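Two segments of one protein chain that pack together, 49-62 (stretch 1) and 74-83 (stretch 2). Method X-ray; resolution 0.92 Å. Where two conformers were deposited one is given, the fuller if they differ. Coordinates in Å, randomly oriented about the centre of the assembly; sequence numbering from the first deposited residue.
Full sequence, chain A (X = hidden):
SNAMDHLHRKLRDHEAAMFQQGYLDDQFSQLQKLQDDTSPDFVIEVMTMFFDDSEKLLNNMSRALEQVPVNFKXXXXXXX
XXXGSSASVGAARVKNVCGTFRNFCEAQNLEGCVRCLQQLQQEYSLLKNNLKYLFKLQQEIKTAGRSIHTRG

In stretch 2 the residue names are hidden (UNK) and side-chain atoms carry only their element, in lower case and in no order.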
ATOM      1  N   MET A  49       7.626  -3.199   6.515  1.00  9.70           N
ATOM      2  CA  MET A  49       7.567  -2.078   7.483  1.00  9.71           C
ATOM      3  C   MET A  49       6.282  -1.278   7.286  1.00  9.12           C
ATOM      4  O   MET A  49       5.612  -0.908   8.238  1.00  9.88           O
ATOM      5  CB  MET A  49       8.813  -1.226   7.348  1.00  9.85           C
ATOM      6  CG  MET A  49      10.067  -1.907   7.817  1.00 10.22           C
ATOM      7  SD  MET A  49      11.530  -0.901   7.373  1.00 10.75           S
ATOM      8  CE  MET A  49      12.800  -1.973   8.030  1.00 13.43           C
ATOM      9  N   PHE A  50       5.983  -0.961   6.025  1.00  9.00           N
ATOM     10  CA  PHE A  50       4.782  -0.222   5.672  1.00  9.08           C
ATOM     11  C   PHE A  50       3.521  -0.981   6.063  1.00  8.87           C
ATOM     12  O   PHE A  50       2.583  -0.376   6.610  1.00  9.59           O
ATOM     13  CB  PHE A  50       4.820   0.074   4.163  1.00  9.50           C
ATOM     14  CG  PHE A  50       3.502   0.602   3.639  1.00  9.24           C
ATOM     15  CD1 PHE A  50       3.117   1.880   3.832  1.00  9.40           C
ATOM     16  CD2 PHE A  50       2.676  -0.237   2.916  1.00 10.52           C
ATOM     17  CE1 PHE A  50       1.941   2.373   3.373  1.00 10.46           C
ATOM     18  CE2 PHE A  50       1.467   0.216   2.418  1.00 11.50           C
ATOM     19  CZ  PHE A  50       1.122   1.578   2.663  1.00 11.26           C
ATOM     20  N   PHE A  51       3.462  -2.272   5.813  1.00  9.29           N
ATOM     21  CA  PHE A  51       2.266  -3.057   6.148  1.00  9.73           C
ATOM     22  C   PHE A  51       2.054  -3.036   7.668  1.00 10.37           C
ATOM     23  O   PHE A  51       0.921  -2.863   8.142  1.00 10.70           O
ATOM     24  CB  PHE A  51       2.388  -4.512   5.679  1.00 11.02           C
ATOM     25  CG  PHE A  51       2.439  -4.748   4.191  1.00 10.72           C
ATOM     26  CD1 PHE A  51       1.860  -3.916   3.273  1.00 11.25           C
ATOM     27  CD2 PHE A  51       3.135  -5.874   3.731  1.00 13.06           C
ATOM     28  CE1 PHE A  51       1.957  -4.173   1.920  1.00 12.21           C
ATOM     29  CE2 PHE A  51       3.194  -6.143   2.359  1.00 14.27           C
ATOM     30  CZ  PHE A  51       2.624  -5.324   1.503  1.00 13.30           C
ATOM     31  N   ASP A  52       3.122  -3.226   8.434  1.00 10.34           N
ATOM     32  CA  ASP A  52       2.960  -3.284   9.868  1.00 11.56           C
ATOM     33  C   ASP A  52       2.448  -1.937  10.410  1.00 11.09           C
ATOM     34  O   ASP A  52       1.504  -1.883  11.216  1.00 12.85           O
ATOM     35  CB  ASP A  52       4.294  -3.695  10.476  1.00 13.85           C
ATOM     36  CG  ASP A  52       4.662  -5.159  10.307  1.00 17.79           C
ATOM     37  OD1 ASP A  52       3.818  -5.982   9.811  1.00 23.03           O
ATOM     38  OD2 ASP A  52       5.848  -5.449  10.551  1.00 24.16           O
ATOM     39  N   ASP A  53       3.017  -0.830   9.935  1.00 10.63           N
ATOM     40  CA  ASP A  53       2.558   0.498  10.372  1.00 11.07           C
ATOM     41  C   ASP A  53       1.139   0.759   9.945  1.00  9.90           C
ATOM     42  O   ASP A  53       0.325   1.308  10.695  1.00 10.60           O
ATOM     43  CB  ASP A  53       3.478   1.590   9.876  1.00 13.24           C
ATOM     44  CG  ASP A  53       4.866   1.599  10.648  1.00 16.23           C
ATOM     45  OD1 ASP A  53       5.045   0.879  11.632  1.00 20.88           O
ATOM     46  OD2 ASP A  53       5.693   2.344  10.159  1.00 19.88           O
ATOM     47  N   SER A  54       0.807   0.383   8.709  1.00  9.30           N
ATOM     48  CA  SER A  54      -0.503   0.662   8.179  1.00  9.38           C
ATOM     49  C   SER A  54      -1.567  -0.108   8.923  1.00  9.36           C
ATOM     50  O   SER A  54      -2.654   0.431   9.181  1.00 10.35           O
ATOM     51  CB  SER A  54      -0.556   0.289   6.710  1.00  9.54           C
ATOM     52  OG  SER A  54       0.286   1.075   5.884  1.00  9.87           O
ATOM     53  N   GLU A  55      -1.311  -1.369   9.236  1.00 10.21           N
ATOM     54  CA  GLU A  55      -2.363  -2.174   9.887  1.00 11.06           C
ATOM     55  C   GLU A  55      -2.630  -1.634  11.276  1.00 10.84           C
ATOM     56  O   GLU A  55      -3.799  -1.573  11.710  1.00 12.60           O
ATOM     57  CB  GLU A  55      -1.930  -3.627   9.893  1.00 12.23           C
ATOM     58  CG  GLU A  55      -2.041  -4.185   8.456  1.00 12.34           C
ATOM     59  CD  GLU A  55      -1.355  -5.481   8.234  1.00 14.30           C
ATOM     60  OE1 GLU A  55      -1.170  -6.228   9.184  1.00 23.44           O
ATOM     61  OE2 GLU A  55      -0.992  -5.750   7.055  1.00 15.43           O
ATOM     62  N   LYS A  56      -1.610  -1.227  11.988  1.00 12.01           N
ATOM     63  CA  LYS A  56      -1.805  -0.585  13.291  1.00 12.79           C
ATOM     64  C   LYS A  56      -2.589   0.671  13.141  1.00 11.80           C
ATOM     65  O   LYS A  56      -3.549   0.957  13.965  1.00 12.78           O
ATOM     66  CB  LYS A  56      -0.466  -0.374  13.968  1.00 16.55           C
ATOM     67  CG  LYS A  56       0.141  -1.605  14.592  1.00 26.53           C
ATOM     68  CD  LYS A  56       0.543  -1.345  16.061  1.00 43.17           C
ATOM     69  CE  LYS A  56       1.240  -2.551  16.623  1.00 54.41           C
ATOM     70  NZ  LYS A  56       0.257  -3.588  17.112  0.39 67.52           N
ATOM     71  N   LEU A  57      -2.267   1.538  12.178  1.00 11.06           N
ATOM     72  CA  LEU A  57      -2.926   2.765  11.974  1.00 11.11           C
ATOM     73  C   LEU A  57      -4.397   2.588  11.639  1.00 10.95           C
ATOM     74  O   LEU A  57      -5.291   3.257  12.159  1.00 11.60           O
ATOM     75  CB  LEU A  57      -2.144   3.637  10.974  1.00 11.59           C
ATOM     76  CG  LEU A  57      -2.669   4.996  10.720  1.00 12.66           C
ATOM     77  CD1 LEU A  57      -1.538   5.864  10.188  1.00 14.57           C
ATOM     78  CD2 LEU A  57      -3.794   5.012   9.716  1.00 14.64           C
ATOM     79  N   LEU A  58      -4.687   1.671  10.696  1.00 10.88           N
ATOM     80  CA  LEU A  58      -6.066   1.408  10.325  0.76 11.44           C
ATOM     81  C   LEU A  58      -6.843   0.917  11.529  1.00 12.24           C
ATOM     82  O   LEU A  58      -8.052   1.311  11.674  1.00 13.11           O
ATOM     83  CB  LEU A  58      -6.131   0.331   9.223  0.76 12.42           C
ATOM     84  CG  LEU A  58      -5.656   0.824   7.869  0.76 13.13           C
ATOM     85  CD1 LEU A  58      -5.752  -0.168   6.740  0.76 23.10           C
ATOM     86  CD2 LEU A  58      -6.567   1.912   7.387  0.76 21.10           C
ATOM     87  N   ASN A  59      -6.270   0.063  12.350  1.00 12.40           N
ATOM     88  CA  ASN A  59      -6.989  -0.405  13.568  1.00 14.92           C
ATOM     89  C   ASN A  59      -7.258   0.789  14.483  1.00 14.43           C
ATOM     90  O   ASN A  59      -8.362   0.923  15.061  1.00 14.67           O
ATOM     91  CB  ASN A  59      -6.193  -1.477  14.239  1.00 17.31           C
ATOM     92  CG  ASN A  59      -6.179  -2.794  13.543  1.00 23.26           C
ATOM     93  OD1 ASN A  59      -5.223  -3.605  13.855  1.00 35.07           O
ATOM     94  ND2 ASN A  59      -7.200  -2.943  12.648  1.00 41.08           N
ATOM     95  N   ASN A  60      -6.276   1.709  14.618  1.00 13.35           N
ATOM     96  CA  ASN A  60      -6.514   2.903  15.422  1.00 14.17           C
ATOM     97  C   ASN A  60      -7.587   3.750  14.907  1.00 13.56           C
ATOM     98  O   ASN A  60      -8.413   4.312  15.670  1.00 14.53           O
ATOM     99  CB  ASN A  60      -5.198   3.703  15.566  1.00 17.82           C
ATOM    100  CG  ASN A  60      -4.215   3.042  16.491  1.00 23.96           C
ATOM    101  OD1 ASN A  60      -4.639   2.425  17.430  1.00 35.01           O
ATOM    102  ND2 ASN A  60      -2.940   3.162  16.441  1.00 32.21           N
ATOM    103  N   MET A  61      -7.688   3.916  13.582  1.00 13.03           N
ATOM    104  CA  MET A  61      -8.716   4.710  12.996  0.72 13.30           C
ATOM    105  C   MET A  61     -10.103   4.078  13.216  1.00 12.59           C
ATOM    106  O   MET A  61     -11.091   4.770  13.520  1.00 13.42           O
ATOM    107  CB  MET A  61      -8.573   4.896  11.455  0.72 14.83           C
ATOM    108  CG  MET A  61      -7.439   5.823  11.125  0.72 14.06           C
ATOM    109  SD  MET A  61      -7.120   6.046   9.386  0.72 24.46           S
ATOM    110  CE  MET A  61      -8.207   7.447   9.131  0.72 18.83           C
ATOM    111  N   SER A  62     -10.189   2.777  13.044  1.00 12.22           N
ATOM    112  CA  SER A  62     -11.449   2.065  13.274  0.55 12.72           C
ATOM    113  C   SER A  62     -11.943   2.294  14.677  1.00 13.23           C
ATOM    114  O   SER A  62     -13.119   2.607  14.928  1.00 14.38           O
ATOM    115  CB  SER A  62     -11.149   0.595  12.997  0.55 14.55           C
ATOM    116  OG  SER A  62     -12.418  -0.086  13.062  0.55 14.95           O
ATOM    117  N   UNK A  74      -8.115  13.763  15.588  1.00 17.26           N
ATOM    118  CA  UNK A  74      -7.310  12.560  15.531  0.58 17.46           C
ATOM    119  C   UNK A  74      -7.521  11.746  14.255  1.00 15.07           C
ATOM    120  O   UNK A  74      -6.585  11.185  13.726  1.00 15.26           O
ATOM    121  n   UNK A  74      -4.569  10.768  17.719  0.58 30.84           N
ATOM    122  c   UNK A  74      -7.526  11.689  16.776  0.58 20.35           C
ATOM    123  o   UNK A  74      -4.594  12.873  17.100  0.58 42.38           O
ATOM    124  c   UNK A  74      -5.159  11.920  17.539  0.58 37.41           C
ATOM    125  c   UNK A  74      -6.643  12.017  17.926  0.58 30.97           C
ATOM    126  N   UNK A  75      -8.745  11.608  13.816  1.00 14.94           N
ATOM    127  CA  UNK A  75      -8.974  10.918  12.547  0.61 13.93           C
ATOM    128  C   UNK A  75      -8.231  11.553  11.412  1.00 13.43           C
ATOM    129  O   UNK A  75      -7.543  10.914  10.625  1.00 12.87           O
ATOM    130  c   UNK A  75     -10.590  10.106  10.912  0.61 14.90           C
ATOM    131  c   UNK A  75     -10.846   8.832  13.621  0.61 19.03           C
ATOM    132  c   UNK A  75     -10.473  10.870  12.201  0.61 14.64           C
ATOM    133  c   UNK A  75     -11.296  10.229  13.368  0.61 15.76           C
ATOM    134  N   UNK A  76      -8.311  12.882  11.372  1.00 14.66           N
ATOM    135  CA  UNK A  76      -7.597  13.615  10.348  0.56 16.15           C
ATOM    136  C   UNK A  76      -6.072  13.447  10.471  1.00 14.29           C
ATOM    137  O   UNK A  76      -5.394  13.218   9.448  1.00 14.85           O
ATOM    138  c   UNK A  76      -7.663  15.804   9.081  0.56 23.40           C
ATOM    139  o   UNK A  76      -8.017  15.641   8.006  0.56 35.81           O
ATOM    140  o   UNK A  76      -6.726  16.445   9.370  0.56 32.65           O
ATOM    141  c   UNK A  76      -8.092  15.063  10.336  0.56 20.73           C
ATOM    142  N   UNK A  77      -5.550  13.413  11.681  1.00 15.17           N
ATOM    143  CA  UNK A  77      -4.105  13.214  11.870  1.00 15.53           C
ATOM    144  C   UNK A  77      -3.713  11.812  11.379  1.00 13.50           C
ATOM    145  O   UNK A  77      -2.650  11.650  10.769  1.00 14.58           O
ATOM    146  c   UNK A  77      -3.758  13.430  13.291  1.00 19.28           C
ATOM    147  N   UNK A  78      -4.490  10.814  11.708  1.00 13.24           N
ATOM    148  CA  UNK A  78      -4.194   9.453  11.253  1.00 12.13           C
ATOM    149  C   UNK A  78      -4.198   9.386   9.723  1.00 11.13           C
ATOM    150  O   UNK A  78      -3.357   8.764   9.111  1.00 11.46           O
ATOM    151  c   UNK A  78      -5.175   8.415  11.824  1.00 13.45           C
ATOM    152  n   UNK A  78      -5.547   7.667  15.381  1.00 24.57           N
ATOM    153  c   UNK A  78      -5.091   8.105  13.238  1.00 16.37           C
ATOM    154  c   UNK A  78      -4.204   7.531  15.181  1.00 30.86           C
ATOM    155  n   UNK A  78      -3.913   7.779  13.874  1.00 25.41           N
ATOM    156  c   UNK A  78      -6.106   7.958  14.173  1.00 21.06           C
ATOM    157  N   UNK A  79      -5.208   9.992   9.113  1.00 11.33           N
ATOM    158  CA  UNK A  79      -5.315   9.963   7.640  1.00 11.12           C
ATOM    159  C   UNK A  79      -4.084  10.644   7.022  1.00 11.17           C
ATOM    160  O   UNK A  79      -3.556  10.149   6.026  1.00 11.21           O
ATOM    161  c   UNK A  79      -6.573  10.620   7.171  1.00 13.03           C
ATOM    162  N   UNK A  80      -3.622  11.765   7.596  1.00 12.44           N
ATOM    163  CA  UNK A  80      -2.470  12.442   7.101  1.00 13.22           C
ATOM    164  C   UNK A  80      -1.229  11.625   7.246  1.00 11.77           C
ATOM    165  O   UNK A  80      -0.359  11.549   6.337  1.00 12.61           O
ATOM    166  c   UNK A  80      -1.156  15.356   6.286  1.00 34.64           C
ATOM    167  n   UNK A  80       0.099  14.792   8.052  1.00 36.30           N
ATOM    168  c   UNK A  80      -1.174  14.619   7.426  1.00 25.79           C
ATOM    169  c   UNK A  80       0.789  15.574   7.257  1.00 43.20           C
ATOM    170  n   UNK A  80       0.063  15.936   6.142  1.00 42.89           N
ATOM    171  c   UNK A  80      -2.322  13.787   7.857  1.00 18.42           C
ATOM    172  N   UNK A  81      -1.051  10.952   8.378  1.00 11.56           N
ATOM    173  CA  UNK A  81       0.084  10.069   8.580  0.60 11.35           C
ATOM    174  C   UNK A  81       0.068   8.955   7.555  1.00 10.84           C
ATOM    175  O   UNK A  81       1.096   8.616   6.958  1.00 11.46           O
ATOM    176  c   UNK A  81       0.169   9.562  10.002  0.60 12.04           C
ATOM    177  n   UNK A  81       3.537   8.051   9.835  0.60 18.83           N
ATOM    178  c   UNK A  81       2.594   8.962  10.229  0.60 17.43           C
ATOM    179  c   UNK A  81       1.182   8.435  10.246  0.60 14.55           C
ATOM    180  o   UNK A  81       2.883  10.121  10.590  0.60 22.90           O
ATOM    181  N   UNK A  82      -1.095   8.306   7.365  1.00 10.26           N
ATOM    182  CA  UNK A  82      -1.175   7.226   6.375  1.00  9.66           C
ATOM    183  C   UNK A  82      -0.931   7.734   4.980  1.00  9.43           C
ATOM    184  O   UNK A  82      -0.359   7.010   4.146  1.00  9.74           O
ATOM    185  c   UNK A  82      -2.612   5.271   5.633  1.00  9.52           C
ATOM    186  c   UNK A  82      -2.517   6.511   6.499  1.00  9.58           C
ATOM    187  o   UNK A  82      -1.346   3.975   7.181  1.00 10.52           O
ATOM    188  n   UNK A  82      -1.092   3.461   5.017  1.00  9.91           N
ATOM    189  c   UNK A  82      -1.639   4.198   6.000  1.00  9.28           C
ATOM    190  N   UNK A  83      -1.340   8.944   4.663  1.00  9.92           N
ATOM    191  CA  UNK A  83      -1.087   9.496   3.336  1.00 10.33           C
ATOM    192  C   UNK A  83       0.411   9.532   3.068  1.00 10.35           C
ATOM    193  O   UNK A  83       0.873   9.118   2.007  1.00 10.52           O
ATOM    194  c   UNK A  83      -1.675  11.439   1.826  1.00 16.21           C
ATOM    195  c   UNK A  83      -3.327  13.317   2.189  1.00 35.12           C
ATOM    196  n   UNK A  83      -3.575  14.747   1.781  1.00 48.92           N
ATOM    197  c   UNK A  83      -1.685  10.898   3.245  1.00 11.52           C
ATOM    198  c   UNK A  83      -1.964  12.922   1.826  1.00 26.28           C
TER

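Both stretches are helical throughout, and their axes run nearly antiparallel, at 161°, with a closest approach of 10.0 Å.

Position 74 has five side-chain atoms: three carbons in a row, the third carrying one oxygen and one nitrogen. This is a side-chain amide on a two-carbon arm. It touches nothing on stretch 1. The residue is Gln74.

Position 75 has four carbons and no other element. The chain forks at the first carbon, and one arm is two carbons long. One of the carbons lies near CE of Met61. That beta-branched pattern is isoleucine, Ile75. Ile75 CG2 lies 4.0 Å from Met61 CE, an apolar contact.

Position 76 has two carbons, the second carrying two oxygens. This is a short carboxylate, and its CA-to-CB bond points away from stretch 1. The residue is Asp76.

Position 77 has a single carbon, out of reach of stretch 1. It is Ala77.

Position 78 has one carbon followed by a five-membered ring of three carbons and two nitrogens. CA to CB points toward stretch 1, where the side chain meets Met61, Leu57 and Asn60. The ring is an imidazole, so the residue is His78. His78 CB lies 3.5 Å from Met61 CG. Asn60 CB is 4.3 Å from the centroid of the His78 ring in an off-centre CH-pi contact. Leu57 CD1 approaches the backbone O of His78 at 3.6 Å.

Position 79 again has one carbon. CA to CB points away overall, yet the carbon touches CE of Met61. It is Ala79, a buried residue. Ala79 CB lies 4.1 Å from Met61 CE.

Position 80 repeats the pattern of one carbon and a ring of three carbons and two nitrogens. Here CA to CB points away, and the ring makes no contact with stretch 1. It is His80.

Position 81 has three carbons, the third carrying one oxygen and one nitrogen. It is exposed, and one carbon touches Leu57. It is Gln81. Gln81 CG lies 3.7 Å from Leu57 CD1.

Position 82 has the same atoms as 81, but it is buried. Its amide nitrogen meets Ser54 OG and Phe50, and its oxygen meets Leu57. It is Gln82, with chi1 t and chi2 p. Gln82 NE2 donates a hydrogen bond to Ser54 OG, 2.9 Å long with an angle of 162°. Gln82 NE2 also lies 3.6 Å from Phe50 CE1, and Gln82 OE1 lies 3.6 Å from Leu57 CD1.

Position 83 has four carbons in a row ending in nitrogen. It is Lys83, out of reach of stretch 1.

The contact buries 469 Å², both sides summed. At one end Met61 lies level with Ile75, their CA atoms 6.2 Å apart. Met61 is sideways at CB, but its end comes nearer, so CE meets Ile75 and Ala79. Leu57 points toward stretch 2 and reaches His78, Gln81 and Gln82. Toward the other end Ser54 lies level with Gln82, their CA atoms 6.8 Å apart. Ser54 OG accepts from Gln82 NE2 and donates to the backbone O of Phe50, 2.8 Å from Ser54 OG. The Ser54 hydroxyl thus links the buried amide of Gln82 to the backbone of helix 49-62. Gln82 NE2 has a further hydrogen bond elsewhere in the structure.

Stretch 2 (74-83) QIDAHAHQQK
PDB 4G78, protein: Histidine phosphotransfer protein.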